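Local coordinates for protein ribonuclease S-3 (PDB 1IQQ) that cleaves RNA as a T2-family ribonuclease of the Japanese pear pistil, where it is responsible for gametophytic self-incompatibility, at residues T7-L12 / L164-L169; V14-R19 / K154-G159; F30-L35 / E104-M109. One frame throughout, in Å; residues are numbered along the deposited sequence.

Contact 1. Residues T7-L12 / L164-L169; sequences TQQYQL and LVEITL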
ATOM      1  N   THR A   7      -2.620  -0.878   0.368  1.00  4.42           N
ATOM      2  CA  THR A   7      -1.812   0.334   0.103  1.00  5.36           C
ATOM      3  C   THR A   7      -0.364   0.001  -0.130  1.00  5.54           C
ATOM      4  O   THR A   7       0.221  -0.799   0.649  1.00  6.15           O
ATOM      5  CB  THR A   7      -1.889   1.241   1.310  1.00  7.90           C
ATOM      6  OG1 THR A   7      -3.272   1.582   1.552  1.00  8.57           O
ATOM      7  CG2 THR A   7      -1.123   2.573   1.022  1.00  6.59           C
ATOM      8  N   GLN A   8       0.210   0.528  -1.198  1.00  5.74           N
ATOM      9  CA  GLN A   8       1.643   0.342  -1.527  1.00  5.27           C
ATOM     10  C   GLN A   8       2.292   1.719  -1.498  1.00  5.50           C
ATOM     11  O   GLN A   8       1.651   2.761  -1.727  1.00  6.57           O
ATOM     12  CB  GLN A   8       1.760  -0.305  -2.908  1.00  5.40           C
ATOM     13  CG  GLN A   8       1.273  -1.790  -2.847  1.00  5.25           C
ATOM     14  CD  GLN A   8       1.291  -2.404  -4.216  1.00  5.04           C
ATOM     15  OE1 GLN A   8       2.272  -2.290  -4.921  1.00  6.87           O
ATOM     16  NE2 GLN A   8       0.192  -3.118  -4.567  1.00  7.09           N
ATOM     17  N   GLN A   9       3.582   1.725  -1.193  1.00  5.94           N
ATOM     18  CA  GLN A   9       4.371   2.979  -0.993  1.00  5.13           C
ATOM     19  C   GLN A   9       5.598   2.967  -1.839  1.00  5.76           C
ATOM     20  O   GLN A   9       6.264   1.920  -1.943  1.00  6.88           O
ATOM     21  CB  GLN A   9       4.743   3.124   0.505  1.00  5.88           C
ATOM     22  CG  GLN A   9       5.665   1.993   1.010  1.00  7.00           C
ATOM     23  CD  GLN A   9       5.920   2.045   2.492  1.00 10.49           C
ATOM     24  OE1 GLN A   9       6.499   1.082   3.054  1.00 16.41           O
ATOM     25  NE2 GLN A   9       5.529   3.113   3.147  1.00 10.98           N
ATOM     26  N   TYR A  10       5.910   4.106  -2.482  1.00  6.12           N
ATOM     27  CA  TYR A  10       7.092   4.237  -3.347  1.00  4.68           C
ATOM     28  C   TYR A  10       8.265   4.581  -2.434  1.00  7.04           C
ATOM     29  O   TYR A  10       8.302   5.663  -1.862  1.00  7.03           O
ATOM     30  CB  TYR A  10       6.772   5.367  -4.337  1.00  4.63           C
ATOM     31  CG  TYR A  10       7.919   5.661  -5.267  1.00  6.40           C
ATOM     32  CD1 TYR A  10       8.594   4.664  -5.922  1.00  5.12           C
ATOM     33  CD2 TYR A  10       8.298   6.966  -5.530  1.00  7.69           C
ATOM     34  CE1 TYR A  10       9.627   4.919  -6.840  1.00  8.33           C
ATOM     35  CE2 TYR A  10       9.303   7.258  -6.420  1.00  6.70           C
ATOM     36  CZ  TYR A  10       9.993   6.247  -7.081  1.00  7.04           C
ATOM     37  OH  TYR A  10      11.087   6.497  -7.931  1.00  9.06           O
ATOM     38  N   GLN A  11       9.169   3.605  -2.278  1.00  6.81           N
ATOM     39  CA  GLN A  11      10.211   3.744  -1.258  1.00  6.71           C
ATOM     40  C   GLN A  11      11.046   5.028  -1.347  1.00  7.77           C
ATOM     41  O   GLN A  11      11.308   5.617  -0.315  1.00  8.58           O
ATOM     42  CB  GLN A  11      11.133   2.511  -1.327  1.00  8.29           C
ATOM     43  CG  GLN A  11      10.415   1.190  -1.086  1.00  7.40           C
ATOM     44  CD  GLN A  11      11.405   0.042  -1.091  1.00 10.63           C
ATOM     45  OE1 GLN A  11      12.642   0.248  -1.183  1.00  9.87           O
ATOM     46  NE2 GLN A  11      10.900  -1.173  -0.971  1.00  8.75           N
ATOM     47  N   LEU A  12      11.415   5.410  -2.566  1.00  7.57           N
ATOM     48  CA  LEU A  12      12.244   6.621  -2.749  1.00  8.97           C
ATOM     49  C   LEU A  12      11.568   7.813  -2.128  1.00 10.97           C
ATOM     50  O   LEU A  12      12.204   8.630  -1.429  1.00 12.57           O
ATOM     51  CB  LEU A  12      12.486   6.879  -4.241  1.00  8.86           C
ATOM     52  CG  LEU A  12      13.535   7.950  -4.557  1.00 13.08           C
ATOM     53  CD1 LEU A  12      14.987   7.334  -4.415  1.00 17.71           C
ATOM     54  CD2 LEU A  12      13.394   8.408  -5.979  1.00 13.83           C
ATOM     55  N   LEU A 164       4.621  11.728  -5.881  1.00  6.16           N
ATOM     56  CA  LEU A 164       3.705  10.577  -5.590  1.00  5.25           C
ATOM     57  C   LEU A 164       4.365   9.710  -4.479  1.00  6.74           C
ATOM     58  O   LEU A 164       5.561   9.393  -4.535  1.00  7.69           O
ATOM     59  CB  LEU A 164       3.590   9.756  -6.891  1.00  7.35           C
ATOM     60  CG  LEU A 164       2.751   8.493  -6.809  1.00  5.24           C
ATOM     61  CD1 LEU A 164       1.234   8.927  -6.524  1.00  7.68           C
ATOM     62  CD2 LEU A 164       2.839   7.749  -8.152  1.00  5.78           C
ATOM     63  N   VAL A 165       3.560   9.290  -3.509  1.00  4.96           N
ATOM     64  CA  VAL A 165       4.103   8.502  -2.387  1.00  5.84           C
ATOM     65  C   VAL A 165       3.334   7.179  -2.194  1.00  6.43           C
ATOM     66  O   VAL A 165       3.992   6.145  -1.985  1.00  7.41           O
ATOM     67  CB  VAL A 165       4.012   9.271  -1.087  1.00  7.82           C
ATOM     68  CG1 VAL A 165       4.811   8.509   0.028  1.00 11.01           C
ATOM     69  CG2 VAL A 165       4.631  10.691  -1.271  1.00 13.04           C
ATOM     70  N   GLU A 166       2.008   7.162  -2.234  1.00  6.23           N
ATOM     71  CA  GLU A 166       1.283   5.899  -2.006  1.00  6.72           C
ATOM     72  C   GLU A 166       0.148   5.738  -2.986  1.00  5.47           C
ATOM     73  O   GLU A 166      -0.449   6.753  -3.447  1.00  6.12           O
ATOM     74  CB  GLU A 166       0.643   5.773  -0.567  1.00  6.32           C
ATOM     75  CG  GLU A 166       1.627   5.854   0.559  1.00  6.65           C
ATOM     76  CD  GLU A 166       0.965   5.687   1.907  1.00 11.69           C
ATOM     77  OE1 GLU A 166      -0.215   5.889   2.098  1.00 12.40           O
ATOM     78  OE2 GLU A 166       1.708   5.352   2.864  1.00 21.63           O
ATOM     79  N   ILE A 167      -0.124   4.477  -3.321  1.00  5.11           N
ATOM     80  CA  ILE A 167      -1.289   4.155  -4.182  1.00  5.43           C
ATOM     81  C   ILE A 167      -2.008   3.012  -3.503  1.00  6.28           C
ATOM     82  O   ILE A 167      -1.382   2.008  -3.122  1.00  5.86           O
ATOM     83  CB  ILE A 167      -0.884   3.781  -5.602  1.00  4.32           C
ATOM     84  CG1 ILE A 167      -0.458   5.052  -6.359  1.00  6.03           C
ATOM     85  CG2 ILE A 167      -2.106   3.172  -6.345  1.00  6.71           C
ATOM     86  CD1 ILE A 167       0.093   4.843  -7.797  1.00  6.97           C
ATOM     87  N   THR A 168      -3.330   3.154  -3.292  1.00  5.15           N
ATOM     88  CA  THR A 168      -4.136   2.157  -2.662  1.00  4.30           C
ATOM     89  C   THR A 168      -5.137   1.603  -3.638  1.00  4.96           C
ATOM     90  O   THR A 168      -5.817   2.358  -4.372  1.00  6.51           O
ATOM     91  CB  THR A 168      -4.939   2.805  -1.511  1.00  6.71           C
ATOM     92  OG1 THR A 168      -4.016   3.272  -0.517  1.00  7.44           O
ATOM     93  CG2 THR A 168      -5.966   1.790  -0.883  1.00  4.66           C
ATOM     94  N   LEU A 169      -5.237   0.272  -3.703  1.00  6.09           N
ATOM     95  CA  LEU A 169      -6.240  -0.441  -4.500  1.00  5.27           C
ATOM     96  C   LEU A 169      -7.267  -0.955  -3.494  1.00  5.55           C
ATOM     97  O   LEU A 169      -6.893  -1.603  -2.513  1.00  5.90           O
ATOM     98  CB  LEU A 169      -5.609  -1.646  -5.247  1.00  4.86           C
ATOM     99  CG  LEU A 169      -4.349  -1.299  -5.974  1.00  5.54           C
ATOM    100  CD1 LEU A 169      -3.911  -2.554  -6.729  1.00  9.25           C
ATOM    101  CD2 LEU A 169      -4.595  -0.199  -6.994  1.00  9.26           C
TER
HETATM  102  O   HOH W   1       4.266   5.651   3.080  1.00 17.10           O
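Thr7 and Thr168 face each other as a non-hydrogen-bonded pair of two antiparallel strands, and their hydroxyls close the gap: OG1 of Thr7 lies 2.8 Å from OG1 of Thr168, a hydrogen bond in which either could be the donor. That OG1 of Thr7 sits beside its backbone N (chi1 -59°); the CG2 methyl, anti to the N, packs against Thr168 OG1 and also reaches Glu166, 3.6 Å from its OE1. Next along, Gln8 and Ile167 use both backbone groups on each other. Gln8 N gives a nearly straight bond of 2.9 Å to Ile167 O, and Ile167 N returns one to Gln8 O. That last oxygen also receives a CA-H...O contact from Glu166. The ladder ends at Tyr10, whose N reaches Val165 O at 2.8 Å just before a helix starts; its ring edge, at CD2, faces Leu164 O. On the other edge of strand 164-169, Val165 and Glu166 share Lys154 as partner, a classic beta bulge. The amide of Gln8 looks outside the pair, its NE2 bonded to Gln115 O and its OE1 to Val117 N. Gln9 and Glu166, again a non-hydrogen-bonded pair, are joined through a water that accepts from Gln9 NE2 at 2.8 Å and donates to Glu166 OE2 at 2.6 Å. Gln9 probably binds the 3'-phosphate of RNA, as in related enzymes, and its side chain lies beside His33. Backbone bonds thus fix the strands, while the water bridge from Glu166, a second-shell residue, is likely to restrain the Gln9 amide.

Contact 2. Residues V14-R19 / K154-G159; sequences VCNSNR and KCQKKG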
ATOM      1  N   VAL A  14       8.993   7.745   0.235  1.00  8.66           N
ATOM      2  CA  VAL A  14       8.789   7.532   1.666  1.00  9.33           C
ATOM      3  C   VAL A  14      10.043   7.991   2.422  1.00  9.00           C
ATOM      4  O   VAL A  14       9.928   8.623   3.469  1.00 11.94           O
ATOM      5  CB  VAL A  14       8.585   6.006   1.978  1.00 12.36           C
ATOM      6  CG1 VAL A  14       8.477   5.739   3.478  1.00 14.07           C
ATOM      7  CG2 VAL A  14       7.292   5.534   1.281  1.00 12.85           C
ATOM      8  N   CYS A  15      11.204   7.666   1.847  1.00 11.09           N
ATOM      9  CA  CYS A  15      12.502   8.003   2.541  1.00 10.52           C
ATOM     10  C   CYS A  15      12.868   9.443   2.421  1.00 14.42           C
ATOM     11  O   CYS A  15      13.909   9.867   2.961  1.00 15.63           O
ATOM     12  CB  CYS A  15      13.583   7.117   1.956  1.00  8.97           C
ATOM     13  SG  CYS A  15      13.295   5.412   2.521  1.00 13.95           S
ATOM     14  N   ASN A  16      12.027  10.205   1.722  1.00 11.11           N
ATOM     15  CA  ASN A  16      12.176  11.663   1.567  1.00 15.76           C
ATOM     16  C   ASN A  16      11.024  12.335   2.319  1.00 15.89           C
ATOM     17  O   ASN A  16      10.854  13.544   2.233  1.00 21.35           O
ATOM     18  CB  ASN A  16      12.097  11.972   0.046  1.00 15.76           C
ATOM     19  CG  ASN A  16      12.573  13.366  -0.330  1.00 22.98           C
ATOM     20  OD1 ASN A  16      13.563  13.857   0.182  1.00 21.12           O
ATOM     21  ND2 ASN A  16      11.873  14.000  -1.281  1.00 19.13           N
ATOM     22  N   SER A  17      10.213  11.562   3.057  1.00 17.09           N
ATOM     23  CA  SER A  17       9.036  12.111   3.718  1.00 18.88           C
ATOM     24  C   SER A  17       9.174  12.808   5.083  1.00 25.19           C
ATOM     25  O   SER A  17       8.365  13.698   5.398  1.00 24.53           O
ATOM     26  CB  SER A  17       7.965  11.014   3.866  1.00 18.59           C
ATOM     27  OG  SER A  17       8.308  10.127   4.941  1.00 19.88           O
ATOM     28  N   ASN A  18      10.148  12.450   5.914  1.00 26.04           N
ATOM     29  CA  ASN A  18      10.095  13.097   7.240  1.00 28.47           C
ATOM     30  C   ASN A  18      11.365  13.053   8.023  1.00 29.46           C
ATOM     31  O   ASN A  18      12.377  12.626   7.496  1.00 27.00           O
ATOM     32  CB  ASN A  18       8.910  12.563   8.128  1.00 27.26           C
ATOM     33  CG  ASN A  18       9.055  11.078   8.593  1.00 32.70           C
ATOM     34  OD1 ASN A  18       8.063  10.481   9.108  1.00 34.89           O
ATOM     35  ND2 ASN A  18      10.251  10.487   8.453  1.00 29.04           N
ATOM     36  N   ARG A  19      11.301  13.516   9.277  1.00 28.75           N
ATOM     37  CA  ARG A  19      12.487  13.567  10.132  1.00 31.28           C
ATOM     38  C   ARG A  19      13.042  12.187  10.480  1.00 31.36           C
ATOM     39  O   ARG A  19      14.053  12.082  11.226  1.00 33.75           O
ATOM     40  CB  ARG A  19      12.189  14.354  11.419  1.00 35.51           C
ATOM     41  CG  ARG A  19      11.847  15.825  11.210  1.00 40.97           C
ATOM     42  CD  ARG A  19      13.080  16.694  11.372  1.00 46.27           C
ATOM     43  NE  ARG A  19      13.884  16.747  10.154  1.00 47.73           N
ATOM     44  CZ  ARG A  19      15.182  17.033  10.126  1.00 49.09           C
ATOM     45  NH1 ARG A  19      15.843  17.280  11.262  1.00 50.47           N
ATOM     46  NH2 ARG A  19      15.811  17.112   8.957  1.00 48.38           N
ATOM     47  N   LYS A 154      -1.769   9.185  -2.576  1.00  6.37           N
ATOM     48  CA  LYS A 154      -1.172  10.066  -1.555  1.00  6.63           C
ATOM     49  C   LYS A 154       0.064  10.672  -2.174  1.00  7.27           C
ATOM     50  O   LYS A 154       0.881   9.969  -2.788  1.00  7.15           O
ATOM     51  CB  LYS A 154      -0.718   9.263  -0.328  1.00  8.23           C
ATOM     52  CG  LYS A 154      -0.141  10.208   0.721  1.00  9.03           C
ATOM     53  CD  LYS A 154       0.267   9.409   1.998  1.00 11.39           C
ATOM     54  CE  LYS A 154       0.465  10.307   3.193  1.00 18.04           C
ATOM     55  NZ  LYS A 154       0.492   9.402   4.407  1.00 23.80           N
ATOM     56  N   CYS A 155       0.218  11.990  -1.999  1.00  7.85           N
ATOM     57  CA  CYS A 155       1.395  12.715  -2.497  1.00  4.93           C
ATOM     58  C   CYS A 155       2.016  13.507  -1.308  1.00  5.25           C
ATOM     59  O   CYS A 155       1.440  13.536  -0.223  1.00  7.82           O
ATOM     60  CB  CYS A 155       0.987  13.726  -3.557  1.00  9.03           C
ATOM     61  SG  CYS A 155       0.622  12.952  -5.167  1.00  7.66           S
ATOM     62  N   GLN A 156       3.190  14.103  -1.551  1.00  6.92           N
ATOM     63  CA  GLN A 156       3.765  14.970  -0.511  1.00  8.88           C
ATOM     64  C   GLN A 156       4.446  16.116  -1.206  1.00  7.19           C
ATOM     65  O   GLN A 156       4.967  15.984  -2.325  1.00  8.39           O
ATOM     66  CB  GLN A 156       4.800  14.218   0.348  1.00  8.41           C
ATOM     67  CG  GLN A 156       5.951  13.689  -0.439  1.00  9.96           C
ATOM     68  CD  GLN A 156       6.822  12.726   0.384  1.00 12.84           C
ATOM     69  OE1 GLN A 156       6.448  12.374   1.466  1.00 14.66           O
ATOM     70  NE2 GLN A 156       7.943  12.283  -0.183  1.00 13.00           N
ATOM     71  N   LYS A 157       4.469  17.288  -0.545  1.00 11.92           N
ATOM     72  CA  LYS A 157       5.149  18.437  -1.140  1.00 13.52           C
ATOM     73  C   LYS A 157       6.497  18.681  -0.437  1.00 13.86           C
ATOM     74  O   LYS A 157       6.557  18.715   0.774  1.00 16.84           O
ATOM     75  CB  LYS A 157       4.323  19.714  -1.041  1.00 17.71           C
ATOM     76  CG  LYS A 157       4.994  20.873  -1.815  1.00 20.79           C
ATOM     77  CD  LYS A 157       4.026  22.026  -2.042  1.00 30.74           C
ATOM     78  CE  LYS A 157       4.811  23.280  -2.445  1.00 30.89           C
ATOM     79  NZ  LYS A 157       3.911  24.461  -2.424  1.00 37.82           N
ATOM     80  N   LYS A 158       7.525  18.908  -1.236  1.00 19.89           N
ATOM     81  CA  LYS A 158       8.878  19.140  -0.725  1.00 23.94           C
ATOM     82  C   LYS A 158       9.322  20.374  -1.446  1.00 25.90           C
ATOM     83  O   LYS A 158       9.701  20.279  -2.610  1.00 21.70           O
ATOM     84  CB  LYS A 158       9.802  17.993  -1.167  1.00 29.38           C
ATOM     85  CG  LYS A 158       9.328  16.548  -0.876  1.00 32.39           C
ATOM     86  CD  LYS A 158       9.328  16.235   0.616  1.00 25.96           C
ATOM     87  CE  LYS A 158      10.662  16.676   1.262  1.00 31.95           C
ATOM     88  NZ  LYS A 158      10.919  16.160   2.651  1.00 34.17           N
ATOM     89  N   GLY A 159       9.303  21.521  -0.792  1.00 28.44           N
ATOM     90  CA  GLY A 159       9.728  22.704  -1.517  1.00 27.50           C
ATOM     91  C   GLY A 159       8.775  22.942  -2.663  1.00 25.05           C
ATOM     92  O   GLY A 159       7.566  22.945  -2.458  1.00 29.79           O
TER
HETATM   93  O   HOH W   2       6.170  14.497   3.675  1.00 24.74           O
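The side chain of Lys158 slides past that of Asn16 in the opposite direction, its CG 3.6 Å from Asn16 ND2, and ends on the backbone of the same residue. Asn16 belongs to a type I beta turn, Val14 to Ser17, that follows the short helix 11-14 and sits against the edge strand 152-158 at the protein surface. Bends at chi2 (-69°) and chi3 (-48°) fold the lysine back over the turn. Its NZ then meets Asn16 O at 2.6 Å, approaching nearly along the C=O axis, so one charged donor grips the carbonyl of Asn16. An alanine in place of Lys158 would probably leave Asn16 O without this donor and open a gap beside the Asn16 amide. The side-chain amide is held instead by Glu163 on the adjoining strand, to whose carboxylate Asn16 ND2 donates. Gln156 reaches the turn from beside the lysine. Its NE2 is engaged by Glu163 and by Ala13 O, which fixes the rotation of the amide and brings OE1 against Ser17, 3.1 Å from CB. A water donates to both Ser17 O and Gln156 OE1, adding an indirect link. The same loop is tied by the Cys15-Cys22 disulfide and carries Asn18, an N-glycosylation site that bears no sugar in this model. Inside the turn, Val14 O accepts twice from one residue: Ser17 N lies 3.0 Å from it, and Ser17 OG, in the plane of that carbonyl, comes to 2.7 Å.

Contact 3. Residues F30-L35 / E104-M109; sequences FTVHGL and ETVIKM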
ATOM      1  N   PHE A  30       7.522   0.345  -5.644  1.00  5.92           N
ATOM      2  CA  PHE A  30       6.357   0.332  -4.724  1.00  5.32           C
ATOM      3  C   PHE A  30       6.352  -1.031  -4.019  1.00  7.96           C
ATOM      4  O   PHE A  30       6.342  -2.040  -4.712  1.00  8.91           O
ATOM      5  CB  PHE A  30       5.043   0.467  -5.542  1.00  6.20           C
ATOM      6  CG  PHE A  30       4.621   1.912  -5.820  1.00  5.75           C
ATOM      7  CD1 PHE A  30       5.024   2.611  -6.962  1.00  5.42           C
ATOM      8  CD2 PHE A  30       3.776   2.544  -4.929  1.00  5.84           C
ATOM      9  CE1 PHE A  30       4.570   3.919  -7.210  1.00  6.26           C
ATOM     10  CE2 PHE A  30       3.314   3.830  -5.146  1.00  6.12           C
ATOM     11  CZ  PHE A  30       3.712   4.507  -6.285  1.00  6.45           C
ATOM     12  N   THR A  31       6.390  -1.001  -2.706  1.00  6.03           N
ATOM     13  CA  THR A  31       6.221  -2.217  -1.921  1.00  6.04           C
ATOM     14  C   THR A  31       5.056  -1.995  -0.971  1.00  7.03           C
ATOM     15  O   THR A  31       4.450  -0.897  -0.869  1.00  6.88           O
ATOM     16  CB  THR A  31       7.504  -2.623  -1.162  1.00  7.00           C
ATOM     17  OG1 THR A  31       8.066  -1.526  -0.440  1.00  6.75           O
ATOM     18  CG2 THR A  31       8.543  -3.124  -2.224  1.00  8.34           C
ATOM     19  N   VAL A  32       4.659  -3.033  -0.223  1.00  6.61           N
ATOM     20  CA  VAL A  32       3.504  -2.902   0.594  1.00  4.71           C
ATOM     21  C   VAL A  32       3.603  -2.022   1.837  1.00  7.65           C
ATOM     22  O   VAL A  32       4.648  -2.010   2.526  1.00  7.73           O
ATOM     23  CB  VAL A  32       3.051  -4.358   1.029  1.00  5.96           C
ATOM     24  CG1 VAL A  32       1.848  -4.274   2.058  1.00  7.90           C
ATOM     25  CG2 VAL A  32       2.678  -5.216  -0.212  1.00  9.17           C
ATOM     26  N   HIS A  33       2.572  -1.180   2.059  1.00  7.36           N
ATOM     27  CA  HIS A  33       2.465  -0.399   3.299  1.00  6.20           C
ATOM     28  C   HIS A  33       1.380  -0.960   4.203  1.00  8.66           C
ATOM     29  O   HIS A  33       1.473  -0.864   5.428  1.00 14.61           O
ATOM     30  CB  HIS A  33       2.142   1.058   2.998  1.00  7.03           C
ATOM     31  CG  HIS A  33       1.909   1.915   4.203  1.00 14.40           C
ATOM     32  ND1 HIS A  33       2.936   2.470   4.944  1.00 21.81           N
ATOM     33  CD2 HIS A  33       0.761   2.311   4.798  1.00 17.70           C
ATOM     34  CE1 HIS A  33       2.431   3.172   5.945  1.00 15.98           C
ATOM     35  NE2 HIS A  33       1.112   3.094   5.881  1.00 22.45           N
ATOM     36  N   GLY A  34       0.306  -1.506   3.648  1.00  5.82           N
ATOM     37  CA  GLY A  34      -0.686  -2.099   4.505  1.00  7.07           C
ATOM     38  C   GLY A  34      -1.759  -2.838   3.747  1.00  6.21           C
ATOM     39  O   GLY A  34      -1.994  -2.611   2.540  1.00  7.30           O
ATOM     40  N   LEU A  35      -2.470  -3.701   4.472  1.00  6.63           N
ATOM     41  CA  LEU A  35      -3.709  -4.345   3.975  1.00  4.94           C
ATOM     42  C   LEU A  35      -4.689  -4.150   5.138  1.00  6.75           C
ATOM     43  O   LEU A  35      -4.560  -4.803   6.210  1.00  7.02           O
ATOM     44  CB  LEU A  35      -3.543  -5.808   3.655  1.00  6.90           C
ATOM     45  CG  LEU A  35      -4.457  -6.615   2.643  1.00 17.93           C
ATOM     46  CD1 LEU A  35      -4.809  -8.080   3.062  1.00  9.20           C
ATOM     47  CD2 LEU A  35      -5.542  -5.790   1.933  1.00  9.21           C
ATOM     48  N   GLU A 104       0.384 -14.307   3.661  1.00  8.40           N
ATOM     49  CA  GLU A 104       0.312 -15.058   2.380  1.00  9.55           C
ATOM     50  C   GLU A 104      -0.702 -14.409   1.463  1.00 10.05           C
ATOM     51  O   GLU A 104      -0.508 -14.395   0.246  1.00  9.77           O
ATOM     52  CB  GLU A 104      -0.100 -16.511   2.677  1.00 10.69           C
ATOM     53  CG  GLU A 104       0.995 -17.307   3.354  1.00 11.98           C
ATOM     54  CD  GLU A 104       0.479 -18.541   4.094  1.00 23.56           C
ATOM     55  OE1 GLU A 104      -0.751 -18.829   4.047  1.00 28.86           O
ATOM     56  OE2 GLU A 104       1.346 -19.206   4.746  1.00 31.64           O
ATOM     57  N   THR A 105      -1.782 -13.861   2.013  1.00  7.89           N
ATOM     58  CA  THR A 105      -2.805 -13.189   1.201  1.00  7.43           C
ATOM     59  C   THR A 105      -2.211 -11.938   0.541  1.00  9.51           C
ATOM     60  O   THR A 105      -2.450 -11.672  -0.642  1.00  8.68           O
ATOM     61  CB  THR A 105      -3.967 -12.784   2.062  1.00  9.55           C
ATOM     62  OG1 THR A 105      -4.641 -13.994   2.505  1.00 11.88           O
ATOM     63  CG2 THR A 105      -4.957 -11.895   1.240  1.00 10.71           C
ATOM     64  N   VAL A 106      -1.423 -11.146   1.291  1.00  9.69           N
ATOM     65  CA  VAL A 106      -0.746  -9.973   0.675  1.00  6.44           C
ATOM     66  C   VAL A 106       0.194 -10.355  -0.440  1.00  8.32           C
ATOM     67  O   VAL A 106       0.241  -9.703  -1.476  1.00  8.31           O
ATOM     68  CB  VAL A 106       0.020  -9.221   1.778  1.00  5.72           C
ATOM     69  CG1 VAL A 106       0.956  -8.173   1.200  1.00  8.04           C
ATOM     70  CG2 VAL A 106      -1.026  -8.494   2.677  1.00 10.60           C
ATOM     71  N   ILE A 107       0.964 -11.427  -0.240  1.00  7.35           N
ATOM     72  CA  ILE A 107       1.915 -11.900  -1.282  1.00  6.55           C
ATOM     73  C   ILE A 107       1.129 -12.361  -2.512  1.00  9.67           C
ATOM     74  O   ILE A 107       1.529 -12.012  -3.668  1.00 11.35           O
ATOM     75  CB  ILE A 107       2.759 -13.076  -0.685  1.00 10.09           C
ATOM     76  CG1 ILE A 107       3.745 -12.546   0.382  1.00 13.15           C
ATOM     77  CG2 ILE A 107       3.494 -13.856  -1.844  1.00 13.24           C
ATOM     78  CD1 ILE A 107       4.321 -13.630   1.364  1.00 12.03           C
ATOM     79  N   LYS A 108       0.007 -13.021  -2.265  1.00  8.89           N
ATOM     80  CA  LYS A 108      -0.867 -13.482  -3.362  1.00 11.09           C
ATOM     81  C   LYS A 108      -1.389 -12.278  -4.162  1.00 11.67           C
ATOM     82  O   LYS A 108      -1.457 -12.305  -5.413  1.00 10.45           O
ATOM     83  CB  LYS A 108      -2.039 -14.295  -2.840  1.00 14.90           C
ATOM     84  CG  LYS A 108      -2.639 -15.149  -3.947  1.00 24.23           C
ATOM     85  CD  LYS A 108      -3.544 -16.144  -3.314  1.00 29.69           C
ATOM     86  CE  LYS A 108      -4.799 -15.462  -2.929  1.00 25.94           C
ATOM     87  NZ  LYS A 108      -5.692 -15.619  -4.091  1.00 34.99           N
ATOM     88  N   MET A 109      -1.764 -11.206  -3.456  1.00  8.94           N
ATOM     89  CA  MET A 109      -2.245 -10.028  -4.196  1.00  6.90           C
ATOM     90  C   MET A 109      -1.116  -9.390  -4.996  1.00  8.21           C
ATOM     91  O   MET A 109      -1.283  -9.065  -6.198  1.00  8.55           O
ATOM     92  CB  MET A 109      -2.798  -8.993  -3.187  1.00  6.55           C
ATOM     93  CG  MET A 109      -4.082  -9.483  -2.521  1.00  7.83           C
ATOM     94  SD  MET A 109      -4.454  -8.381  -1.120  1.00 10.31           S
ATOM     95  CE  MET A 109      -6.056  -9.035  -0.806  1.00 15.80           C
TER
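Neither ring of segment 30-35 takes part where Val32 and Leu35 meet Val106 and Met109; the flat groups of the strand lie elsewhere. The ring of Phe30 meets that of Tyr10, their planes at about 30°, and touches Leu164 and Ile167, while the imidazole of His33, the experimentally identified proton donor, rests beside Gln9 and Glu166. The contact itself is aliphatic. Val32 and Val106 come tip to tip, with CG2 of Val32 3.7 Å from CG1 of Val106. The other methyl of Val106, CG2, lies alongside Leu35, 3.8 Å from its CB, as the two side chains slide past each other in opposite directions. Leu35 crosses Met109 at about a right angle and sets its CD2 4.1 Å from the sulfur SD. The classic beta bulge at His33 and Gly34, both opposite Thr7, lets Val32 and Leu35 point toward the helix although they are three residues apart, which in a regular strand would put them on opposite faces. The axes of 30-35 and 104-109 approach to 9.9 Å at 120°. Phe4 and Phe6 of strand 3-10 extend the apolar layer, Ile67 of helix 58-67 borders Val32, and Tyr102 and Tyr110 from the same helix 99-112 bond to the strand carbonyls of Leu35 and Phe30.

All three contacts reach one mixed sheet, in which strands 30-38, 3-10, 161-171 and 152-158 lie side by side in that order. Contact 1 joins the middle two; its centre is about 12 Å from that of contact 2 and equally far from that of contact 3. The centres of contacts 2 and 3 are about 22 Å apart, and these two do not touch. Contact 2 pins a turn on the outer strand, whereas contact 3 packs helix 99-112 on strand 30-38. Along the chain they are nested, 30-35/104-109 inside 14-19/154-159 inside 7-12/164-169. Pairing of 3-10 with 30-38 puts Gln9 beside the catalytic His33, and strand 161-171 adds Glu166 from the late chain.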